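Local coordinates for protein choline dehydrogenase and related flavoproteins (Aspergillus oryzae, PDB 3Q9T) that is a formate oxidase of the glucose-methanol-choline oxidoreductase family, a flavoenzyme that carries 8-formyl-FAD at its catalytic site and oxidises formate, at residues A[311-316]-A[483-488]. Residues are numbered along the deposited sequence; the frame is centred on the assembly and turned at random.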
ATOM      1  N   PRO A 311       2.205  15.229   6.479  1.00 20.15           N
ATOM      2  CA  PRO A 311       2.196  15.763   7.841  1.00 18.47           C
ATOM      3  C   PRO A 311       3.388  15.247   8.629  1.00 18.25           C
ATOM      4  O   PRO A 311       3.939  14.193   8.308  1.00 20.81           O
ATOM      5  CB  PRO A 311       0.905  15.189   8.442  1.00 16.53           C
ATOM      6  CG  PRO A 311       0.157  14.550   7.297  1.00 20.69           C
ATOM      7  CD  PRO A 311       1.183  14.192   6.280  1.00 18.28           C
ATOM      8  N   PHE A 312       3.772  15.981   9.662  1.00 22.02           N
ATOM      9  CA  PHE A 312       4.798  15.519  10.576  1.00 19.99           C
ATOM     10  C   PHE A 312       4.525  16.032  11.986  1.00 18.64           C
ATOM     11  O   PHE A 312       3.976  17.123  12.166  1.00 19.74           O
ATOM     12  CB  PHE A 312       6.196  15.919  10.077  1.00 15.73           C
ATOM     13  CG  PHE A 312       6.486  17.387  10.151  1.00 16.59           C
ATOM     14  CD1 PHE A 312       6.899  17.968  11.339  1.00 14.05           C
ATOM     15  CD2 PHE A 312       6.377  18.190   9.018  1.00 17.49           C
ATOM     16  CE1 PHE A 312       7.190  19.331  11.399  1.00 19.65           C
ATOM     17  CE2 PHE A 312       6.666  19.547   9.076  1.00 17.81           C
ATOM     18  CZ  PHE A 312       7.079  20.117  10.274  1.00 15.84           C
ATOM     19  N   VAL A 313       4.887  15.228  12.977  1.00 17.60           N
ATOM     20  CA  VAL A 313       4.627  15.568  14.377  1.00 14.12           C
ATOM     21  C   VAL A 313       5.899  15.954  15.150  1.00 22.81           C
ATOM     22  O   VAL A 313       6.928  15.284  15.056  1.00 18.42           O
ATOM     23  CB  VAL A 313       3.963  14.401  15.114  1.00 18.04           C
ATOM     24  CG1 VAL A 313       3.954  14.653  16.635  1.00 18.74           C
ATOM     25  CG2 VAL A 313       2.545  14.159  14.573  1.00 13.35           C
ATOM     26  N   LEU A 314       5.820  17.045  15.907  1.00 18.11           N
ATOM     27  CA  LEU A 314       6.849  17.371  16.875  1.00 23.38           C
ATOM     28  C   LEU A 314       6.313  17.227  18.294  1.00 20.36           C
ATOM     29  O   LEU A 314       5.211  17.670  18.599  1.00 22.28           O
ATOM     30  CB  LEU A 314       7.343  18.806  16.688  1.00 19.12           C
ATOM     31  CG  LEU A 314       7.893  19.160  15.315  1.00 20.56           C
ATOM     32  CD1 LEU A 314       8.397  20.612  15.323  1.00 14.07           C
ATOM     33  CD2 LEU A 314       8.998  18.175  14.960  1.00 18.31           C
ATOM     34  N   ARG A 315       7.108  16.630  19.171  1.00 24.88           N
ATOM     35  CA  ARG A 315       6.815  16.703  20.585  1.00 18.18           C
ATOM     36  C   ARG A 315       7.242  18.088  21.046  1.00 26.49           C
ATOM     37  O   ARG A 315       8.303  18.590  20.685  1.00 20.69           O
ATOM     38  CB  ARG A 315       7.530  15.611  21.371  1.00 19.40           C
ATOM     39  CG  ARG A 315       7.312  15.714  22.870  1.00 21.32           C
ATOM     40  CD  ARG A 315       7.892  14.513  23.583  1.00 23.19           C
ATOM     41  NE  ARG A 315       7.624  14.550  25.015  1.00 25.66           N
ATOM     42  CZ  ARG A 315       7.095  13.541  25.698  1.00 36.32           C
ATOM     43  NH1 ARG A 315       6.764  12.424  25.067  1.00 36.53           N
ATOM     44  NH2 ARG A 315       6.885  13.649  27.007  1.00 29.20           N
ATOM     45  N   VAL A 316       6.394  18.713  21.839  1.00 23.78           N
ATOM     46  CA  VAL A 316       6.551  20.115  22.125  1.00 25.89           C
ATOM     47  C   VAL A 316       6.470  20.212  23.641  1.00 27.15           C
ATOM     48  O   VAL A 316       6.032  19.261  24.274  1.00 22.54           O
ATOM     49  CB  VAL A 316       5.450  20.889  21.383  1.00 19.68           C
ATOM     50  CG1 VAL A 316       4.323  21.263  22.310  1.00 27.16           C
ATOM     51  CG2 VAL A 316       6.035  22.071  20.657  1.00 32.06           C
ATOM     52  N   SER A 483      11.149  17.111  20.551  1.00 22.38           N
ATOM     53  CA  SER A 483      11.622  16.040  19.671  1.00 25.98           C
ATOM     54  C   SER A 483      10.718  15.789  18.460  1.00 25.37           C
ATOM     55  O   SER A 483       9.608  16.319  18.390  1.00 22.53           O
ATOM     56  CB  SER A 483      11.848  14.743  20.465  1.00 20.30           C
ATOM     57  OG  SER A 483      10.632  14.243  20.983  1.00 23.53           O
ATOM     58  N   GLU A 484      11.227  15.014  17.498  1.00 23.50           N
ATOM     59  CA  GLU A 484      10.489  14.636  16.296  1.00 18.63           C
ATOM     60  C   GLU A 484       9.836  13.290  16.560  1.00 19.61           C
ATOM     61  O   GLU A 484      10.449  12.407  17.141  1.00 21.59           O
ATOM     62  CB  GLU A 484      11.429  14.482  15.092  1.00 19.20           C
ATOM     63  CG  GLU A 484      12.211  15.734  14.688  1.00 23.22           C
ATOM     64  CD  GLU A 484      12.992  15.537  13.383  1.00 30.91           C
ATOM     65  OE1 GLU A 484      12.365  15.215  12.343  1.00 24.95           O
ATOM     66  OE2 GLU A 484      14.236  15.684  13.403  1.00 34.51           O
ATOM     67  N   TYR A 485       8.593  13.129  16.131  1.00 18.64           N
ATOM     68  CA  TYR A 485       7.919  11.855  16.270  1.00 15.27           C
ATOM     69  C   TYR A 485       7.563  11.379  14.876  1.00 20.00           C
ATOM     70  O   TYR A 485       7.101  12.168  14.059  1.00 19.63           O
ATOM     71  CB  TYR A 485       6.668  12.018  17.116  1.00 18.76           C
ATOM     72  CG  TYR A 485       5.911  10.732  17.302  1.00 19.42           C
ATOM     73  CD1 TYR A 485       6.282   9.817  18.279  1.00 20.83           C
ATOM     74  CD2 TYR A 485       4.826  10.427  16.493  1.00 22.13           C
ATOM     75  CE1 TYR A 485       5.592   8.636  18.440  1.00 23.84           C
ATOM     76  CE2 TYR A 485       4.129   9.253  16.647  1.00 22.36           C
ATOM     77  CZ  TYR A 485       4.512   8.360  17.623  1.00 21.54           C
ATOM     78  OH  TYR A 485       3.808   7.184  17.762  1.00 29.23           O
ATOM     79  N   PRO A 486       7.779  10.087  14.586  1.00 20.73           N
ATOM     80  CA  PRO A 486       8.321   9.048  15.468  1.00 23.04           C
ATOM     81  C   PRO A 486       9.823   8.825  15.306  1.00 18.04           C
ATOM     82  O   PRO A 486      10.380   7.989  16.015  1.00 19.79           O
ATOM     83  CB  PRO A 486       7.588   7.798  14.997  1.00 17.76           C
ATOM     84  CG  PRO A 486       7.464   8.016  13.513  1.00 19.61           C
ATOM     85  CD  PRO A 486       7.252   9.515  13.335  1.00 19.61           C
ATOM     86  N   TRP A 487      10.452   9.516  14.364  1.00 23.17           N
ATOM     87  CA  TRP A 487      11.908   9.498  14.214  1.00 18.05           C
ATOM     88  C   TRP A 487      12.240  10.757  13.454  1.00 20.71           C
ATOM     89  O   TRP A 487      11.347  11.554  13.195  1.00 20.33           O
ATOM     90  CB  TRP A 487      12.388   8.259  13.447  1.00 22.23           C
ATOM     91  CG  TRP A 487      11.598   7.994  12.210  1.00 22.79           C
ATOM     92  CD1 TRP A 487      11.618   8.718  11.057  1.00 21.23           C
ATOM     93  CD2 TRP A 487      10.667   6.929  12.001  1.00 17.96           C
ATOM     94  NE1 TRP A 487      10.754   8.170  10.143  1.00 15.43           N
ATOM     95  CE2 TRP A 487      10.159   7.071  10.695  1.00 20.09           C
ATOM     96  CE3 TRP A 487      10.211   5.874  12.790  1.00 20.14           C
ATOM     97  CZ2 TRP A 487       9.204   6.190  10.155  1.00 19.75           C
ATOM     98  CZ3 TRP A 487       9.270   5.002  12.256  1.00 26.47           C
ATOM     99  CH2 TRP A 487       8.780   5.167  10.948  1.00 21.77           C
ATOM    100  N   GLU A 488      13.507  10.936  13.095  1.00 17.88           N
ATOM    101  CA  GLU A 488      13.962  12.182  12.498  1.00 24.55           C
ATOM    102  C   GLU A 488      13.627  12.254  11.018  1.00 27.72           C
ATOM    103  O   GLU A 488      13.812  11.280  10.286  1.00 20.77           O
ATOM    104  CB  GLU A 488      15.477  12.332  12.652  1.00 24.17           C
ATOM    105  CG  GLU A 488      15.979  12.303  14.078  1.00 43.22           C
ATOM    106  CD  GLU A 488      17.415  11.794  14.163  1.00 72.45           C
ATOM    107  OE1 GLU A 488      18.353  12.613  13.994  1.00 59.89           O
ATOM    108  OE2 GLU A 488      17.599  10.568  14.381  1.00 63.07           O
TER
HETATM  109  O   HOH W   1       5.257  12.409  12.240  1.00 15.83           O
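Three backbone hydrogen bonds tie 311-316 to 483-485, two antiparallel strand segments twisted against each other, their directions 142° apart. Arg315 is gripped twice by Ser483: Arg315 N gives a short, bent bond to Ser483 O (2.6 Å, 143° at the hydrogen), and Ser483 N returns a longer, straighter one to Arg315 O (3.2 Å). Further along, Tyr485 N reaches Val313 O at 2.9 Å, almost straight. The return bond from Val313 N is replaced by a water, which accepts from Val313 N and donates to Tyr485 O at 2.6 Å; the strands part here, just ahead of the cis peptide bond that leads into Pro486. Between the bonded pairs, Leu314 CA sends a C-H...O contact to Ser483 O. All this belongs to the large mixed sheet of this GMC-family fold, in a part of it away from the FAD site; strand 415-423 flanks 308-316 on its other edge, and helix 454-473 packs on the face bearing Leu314. On that face Leu314 and Glu484 run side by side, CD2 against CG at 4.0 Å, while the Glu484 carboxylate goes on to Tyr468 OH and Met489 N. On the opposite face Val313 CG1, anti to its backbone N, meets Tyr485 CB at 3.8 Å; the tyrosine ring continues past it, one face under Pro486 CB, until OH bonds to Pro409 O. Next to them Ser483 OG, set between its backbone N and carbonyl carbon (chi1 65°), sits 3.4 Å from Arg315 CB, and the extended arginine carries its guanidinium off to Thr413.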